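Local coordinates for C3-degrading proteinase (CppA protein) (Streptococcus pneumoniae, PDB 3E0R), which probably degrades complement component C3, and is built of two families of the glyoxalase clan, at residues A[32-37]-A[149-154]; A[97-102]-A[108-113]. All coordinates share one frame; numbering follows the deposited sequence.

Contact 1: A[32-37]-A[149-154]; sequences LGMKAL and SKFEIS
A Met-aromatic contact between Met34, modelled as selenomethionine, and Phe151 links the two large mixed sheets of the chain, where strand 35-39 begins on one side and strand 151-159 on the other. Met34 SE lies 3.8 Å from Phe151 CZ and 4.8 Å from the ring centroid. The line to the centroid is 52° off the ring normal, an oblique approach. The two side chains cross at about a right angle, and more than the selenium takes part: Met34 CG lies 3.9 Å from Phe151 CE2, while Met34 CE comes within 4.2 Å of Phe151 CE1. The selenoether chain runs across the CZ end of the ring. Its reach follows from the torsions, with CG anti to the carbonyl carbon (chi1 -53°) and the chain extended beyond it, which carries Met34 CE to 4.5 Å from Ile153 CD1. Ile153 also places CG1 in the plane of the Phe151 ring, at its edge.

Strand 35-39 is an outermost strand of the eight-stranded sheet, whereas 151-159 runs between 74-81 and 176-180 in the seven-stranded one. The nearest CA atoms, those of Met34 and Ser149, are 8.5 Å apart, and no hydrogen bond joins the two ranges, so they meet through apolar side chains without strand pairing. All three touching residues are buried. Leu55 and Tyr28 also pack on Met34, and Val79 on Phe151. The Phe151 backbone is held at both polar atoms: its N bonds to OD2 of Asp48, in the turn before strand 53-59, and its O to NZ of Lys54 on that strand. Just before Met34, Gly33 leaves the preceding helix with positive phi and shares a backbone hydrogen bond with Leu148.

Contact 2: A[97-102]-A[108-113]; sequences IHRLYK and AFEIFS
The His98 ring carries the edge of Phe112 on one face, with Phe112 CE2 3.6 Å above the plane and over its centre, while His98 ND1 lies in the plane of the Phe112 ring. With the planes at 84° and the centroids 4.9 Å apart, this is a T-shaped pair. His98 is also part of a classic beta bulge in the antiparallel hairpin of strands 99-102 and 107-112, where two donors reach one carbonyl from the same face of its plane. His98 N lies 2.7 Å from Glu110 O. Arg99 N lies 3.2 Å from Glu110 O.

Glu110 OE1 lies at the edges of two flat groups, the Tyr101 ring and the Arg99 guanidinium. Tyr101 OH donates to Glu110 OE1 over 2.6 Å, approaching from above the carboxylate, 64° out of its plane. The salt bridge from Arg99 NE to Glu110 OE1 is long at 4.0 Å; the stronger partner of Arg99 is Glu132, which bonds to NH1. Arg76 takes Glu110 OE2, so both carboxylate oxygens have partners, and the nearby arginines would be expected to stabilise the negative charge.

Leu100 and Phe109, a non-hydrogen-bonded pair, point to the face opposite that of Arg99, Tyr101, Ala108 and Glu110, and Leu91 of helix 84-91 packs on both. Phe109 has CG between its backbone N and carbonyl carbon (chi1 68°), turning the ring toward Ile97, whose side chain crosses it at about a right angle; Ile97 CG2 ends 3.8 Å from Phe109 CD1.

Overall arrangement
The centre of contact 1 lies about 11 Å, and that of contact 2 about 16 Å, from the centre of the chain. Contact 1 is buried and joins segments whose nearest ends are 112 positions apart; contact 2 is partly buried and local to one hairpin. Their chemistry follows: the first is apolar and forms no hydrogen bonds between its segments, whereas the second pairs backbones and adds charged groups and a ring pair. Both reach the seven-stranded sheet, through strand 151-159 in contact 1 and strands 99-102 and 107-112 in contact 2, and contact 2 is nested along the chain within the loop closed by contact 1. They also touch, Leu32 CD2 lying 4.0 Å from Phe109 CZ.

Contact 1: A[32-37]-A[149-154]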
# COMPACT_ATOMS: atom_id res chain seq x y z
N LEU A 32 -13.61 -2.95 -1.86
CA LEU A 32 -12.75 -2.45 -2.92
C LEU A 32 -12.59 -3.35 -4.14
O LEU A 32 -12.21 -2.88 -5.19
CB LEU A 32 -11.37 -2.03 -2.37
CG LEU A 32 -11.39 -0.81 -1.40
CD1 LEU A 32 -9.94 -0.40 -1.02
CD2 LEU A 32 -12.23 0.35 -1.95
N GLY A 33 -12.88 -4.63 -4.01
CA GLY A 33 -12.82 -5.55 -5.14
C GLY A 33 -11.51 -6.32 -5.33
O GLY A 33 -11.30 -6.91 -6.38
N MSE A 34 -10.64 -6.31 -4.32
CA MSE A 34 -9.41 -7.13 -4.34
C MSE A 34 -9.65 -8.64 -4.07
O MSE A 34 -10.60 -9.05 -3.44
CB MSE A 34 -8.39 -6.60 -3.32
CG MSE A 34 -8.08 -5.10 -3.49
SE MSE A 34 -6.55 -4.52 -2.45
CE MSE A 34 -6.55 -2.57 -2.85
N LYS A 35 -8.71 -9.43 -4.54
CA LYS A 35 -8.70 -10.86 -4.43
C LYS A 35 -7.71 -11.37 -3.34
O LYS A 35 -6.57 -10.93 -3.26
CB LYS A 35 -8.28 -11.39 -5.80
CG LYS A 35 -8.39 -12.88 -5.98
CD LYS A 35 -7.94 -13.30 -7.39
CE LYS A 35 -8.00 -14.85 -7.61
NZ LYS A 35 -9.31 -15.45 -7.24
N ALA A 36 -8.15 -12.33 -2.53
CA ALA A 36 -7.34 -12.95 -1.51
C ALA A 36 -6.55 -13.98 -2.24
O ALA A 36 -7.15 -14.84 -2.91
CB ALA A 36 -8.22 -13.64 -0.43
N LEU A 37 -5.24 -13.90 -2.14
CA LEU A 37 -4.40 -14.79 -2.87
C LEU A 37 -3.98 -15.97 -2.01
O LEU A 37 -3.99 -17.11 -2.41
CB LEU A 37 -3.20 -14.01 -3.36
CG LEU A 37 -3.49 -12.73 -4.14
CD1 LEU A 37 -2.21 -12.10 -4.43
CD2 LEU A 37 -4.27 -13.01 -5.40
N SER A 149 -10.23 -6.40 -11.99
CA SER A 149 -9.48 -7.33 -12.84
C SER A 149 -7.96 -7.10 -12.81
O SER A 149 -7.22 -8.05 -12.61
CB SER A 149 -10.00 -7.34 -14.28
OG SER A 149 -9.52 -6.20 -14.97
N LYS A 150 -7.55 -5.84 -13.02
CA LYS A 150 -6.15 -5.37 -12.92
C LYS A 150 -6.04 -3.98 -12.22
O LYS A 150 -6.72 -3.02 -12.56
CB LYS A 150 -5.46 -5.39 -14.28
CG LYS A 150 -4.33 -4.37 -14.53
CD LYS A 150 -3.03 -4.64 -13.79
CE LYS A 150 -1.81 -3.96 -14.41
NZ LYS A 150 -1.77 -2.49 -14.25
N PHE A 151 -5.15 -3.92 -11.24
CA PHE A 151 -4.74 -2.67 -10.60
C PHE A 151 -3.25 -2.71 -10.21
O PHE A 151 -2.62 -3.77 -10.16
CB PHE A 151 -5.66 -2.31 -9.39
CG PHE A 151 -5.50 -3.20 -8.18
CD1 PHE A 151 -4.49 -2.98 -7.25
CD2 PHE A 151 -6.35 -4.27 -7.96
CE1 PHE A 151 -4.31 -3.80 -6.17
CE2 PHE A 151 -6.18 -5.11 -6.86
CZ PHE A 151 -5.16 -4.88 -5.98
N GLU A 152 -2.72 -1.52 -9.91
CA GLU A 152 -1.31 -1.28 -9.61
C GLU A 152 -1.34 -0.43 -8.36
O GLU A 152 -2.07 0.56 -8.30
CB GLU A 152 -0.65 -0.52 -10.77
CG GLU A 152 0.74 -0.92 -11.13
CD GLU A 152 0.88 -1.52 -12.60
OE1 GLU A 152 0.98 -0.69 -13.56
OE2 GLU A 152 0.93 -2.79 -12.78
N ILE A 153 -0.54 -0.79 -7.36
CA ILE A 153 -0.41 -0.06 -6.11
C ILE A 153 0.73 0.91 -6.22
O ILE A 153 1.81 0.58 -6.69
CB ILE A 153 -0.13 -1.00 -4.89
CG1 ILE A 153 -1.27 -1.98 -4.69
CG2 ILE A 153 0.15 -0.21 -3.55
CD1 ILE A 153 -2.53 -1.45 -4.49
N SER A 154 0.51 2.12 -5.78
CA SER A 154 1.64 2.98 -5.44
C SER A 154 1.29 3.64 -4.13
O SER A 154 0.23 3.33 -3.53
CB SER A 154 1.93 3.96 -6.58
OG SER A 154 0.84 4.80 -6.85

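Contact 2: A[97-102]-A[108-113]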
# COMPACT_ATOMS: atom_id res chain seq x y z
N ILE A 97 -18.17 6.09 0.75
CA ILE A 97 -16.93 6.71 0.27
C ILE A 97 -16.65 8.01 1.08
O ILE A 97 -17.54 8.59 1.68
CB ILE A 97 -16.93 6.89 -1.27
CG1 ILE A 97 -17.81 8.08 -1.70
CG2 ILE A 97 -17.40 5.58 -1.94
CD1 ILE A 97 -17.77 8.33 -3.21
N HIS A 98 -15.38 8.42 1.14
CA HIS A 98 -15.01 9.67 1.84
C HIS A 98 -15.17 10.88 0.91
O HIS A 98 -15.57 11.93 1.35
CB HIS A 98 -13.58 9.61 2.39
CG HIS A 98 -13.16 10.86 3.12
ND1 HIS A 98 -13.63 11.19 4.39
CD2 HIS A 98 -12.28 11.84 2.78
CE1 HIS A 98 -13.07 12.32 4.78
NE2 HIS A 98 -12.26 12.74 3.82
N ARG A 99 -14.84 10.72 -0.38
CA ARG A 99 -14.83 11.84 -1.34
C ARG A 99 -14.79 11.31 -2.76
O ARG A 99 -14.13 10.28 -3.02
CB ARG A 99 -13.60 12.67 -1.10
CG ARG A 99 -13.71 14.08 -1.56
CD ARG A 99 -12.43 14.83 -1.13
NE ARG A 99 -12.27 14.88 0.32
CZ ARG A 99 -12.80 15.80 1.09
NH1 ARG A 99 -13.54 16.77 0.58
NH2 ARG A 99 -12.59 15.76 2.39
N LEU A 100 -15.47 11.99 -3.67
CA LEU A 100 -15.62 11.57 -5.05
C LEU A 100 -14.92 12.56 -5.94
O LEU A 100 -14.96 13.76 -5.69
CB LEU A 100 -17.12 11.48 -5.41
CG LEU A 100 -17.62 10.90 -6.76
CD1 LEU A 100 -17.16 9.44 -7.07
CD2 LEU A 100 -19.16 11.01 -6.78
N TYR A 101 -14.23 12.04 -6.94
CA TYR A 101 -13.53 12.84 -7.93
C TYR A 101 -13.95 12.37 -9.31
O TYR A 101 -14.62 11.36 -9.46
CB TYR A 101 -12.01 12.68 -7.82
CG TYR A 101 -11.42 13.03 -6.48
CD1 TYR A 101 -10.84 14.29 -6.25
CD2 TYR A 101 -11.40 12.10 -5.45
CE1 TYR A 101 -10.30 14.61 -5.02
CE2 TYR A 101 -10.88 12.40 -4.23
CZ TYR A 101 -10.30 13.65 -4.00
OH TYR A 101 -9.74 13.94 -2.76
N LYS A 102 -13.54 13.11 -10.32
CA LYS A 102 -13.57 12.62 -11.70
C LYS A 102 -12.43 13.27 -12.46
O LYS A 102 -12.16 14.46 -12.26
CB LYS A 102 -14.90 12.90 -12.39
CG LYS A 102 -14.85 12.61 -13.92
CD LYS A 102 -16.21 12.29 -14.56
CE LYS A 102 -16.04 11.88 -16.06
NZ LYS A 102 -15.02 10.81 -16.28
N ALA A 108 -13.23 8.63 -9.66
CA ALA A 108 -12.22 8.19 -8.72
C ALA A 108 -12.79 8.48 -7.36
O ALA A 108 -13.73 9.28 -7.23
CB ALA A 108 -10.94 8.93 -8.94
N PHE A 109 -12.27 7.82 -6.34
CA PHE A 109 -12.72 8.18 -4.99
C PHE A 109 -11.68 7.93 -3.94
O PHE A 109 -10.71 7.24 -4.18
CB PHE A 109 -14.08 7.50 -4.63
CG PHE A 109 -14.00 6.05 -4.48
CD1 PHE A 109 -13.80 5.48 -3.22
CD2 PHE A 109 -14.12 5.21 -5.61
CE1 PHE A 109 -13.70 4.12 -3.07
CE2 PHE A 109 -14.03 3.84 -5.48
CZ PHE A 109 -13.81 3.29 -4.19
N GLU A 110 -11.90 8.56 -2.80
CA GLU A 110 -11.20 8.26 -1.58
C GLU A 110 -12.14 7.64 -0.54
O GLU A 110 -13.31 7.90 -0.52
CB GLU A 110 -10.60 9.51 -1.01
CG GLU A 110 -9.31 9.90 -1.65
CD GLU A 110 -8.86 11.26 -1.20
OE1 GLU A 110 -9.75 12.08 -0.92
OE2 GLU A 110 -7.65 11.51 -1.11
N ILE A 111 -11.58 6.77 0.28
CA ILE A 111 -12.26 6.08 1.34
C ILE A 111 -11.20 5.75 2.43
O ILE A 111 -10.05 5.52 2.09
CB ILE A 111 -12.94 4.84 0.76
CG1 ILE A 111 -13.99 4.30 1.73
CG2 ILE A 111 -11.92 3.77 0.40
CD1 ILE A 111 -14.90 3.28 1.09
N PHE A 112 -11.58 5.78 3.71
CA PHE A 112 -10.75 5.34 4.81
C PHE A 112 -10.96 3.83 5.12
O PHE A 112 -12.08 3.27 5.09
CB PHE A 112 -11.02 6.18 6.07
CG PHE A 112 -10.33 7.56 6.09
CD1 PHE A 112 -9.01 7.71 6.50
CD2 PHE A 112 -11.01 8.72 5.72
CE1 PHE A 112 -8.38 8.99 6.51
CE2 PHE A 112 -10.38 9.98 5.75
CZ PHE A 112 -9.08 10.10 6.13
N SER A 113 -9.86 3.18 5.42
CA SER A 113 -9.88 1.80 5.82
C SER A 113 -10.17 1.75 7.34
O SER A 113 -10.04 2.78 8.04
CB SER A 113 -8.52 1.18 5.52
OG SER A 113 -7.68 1.35 6.65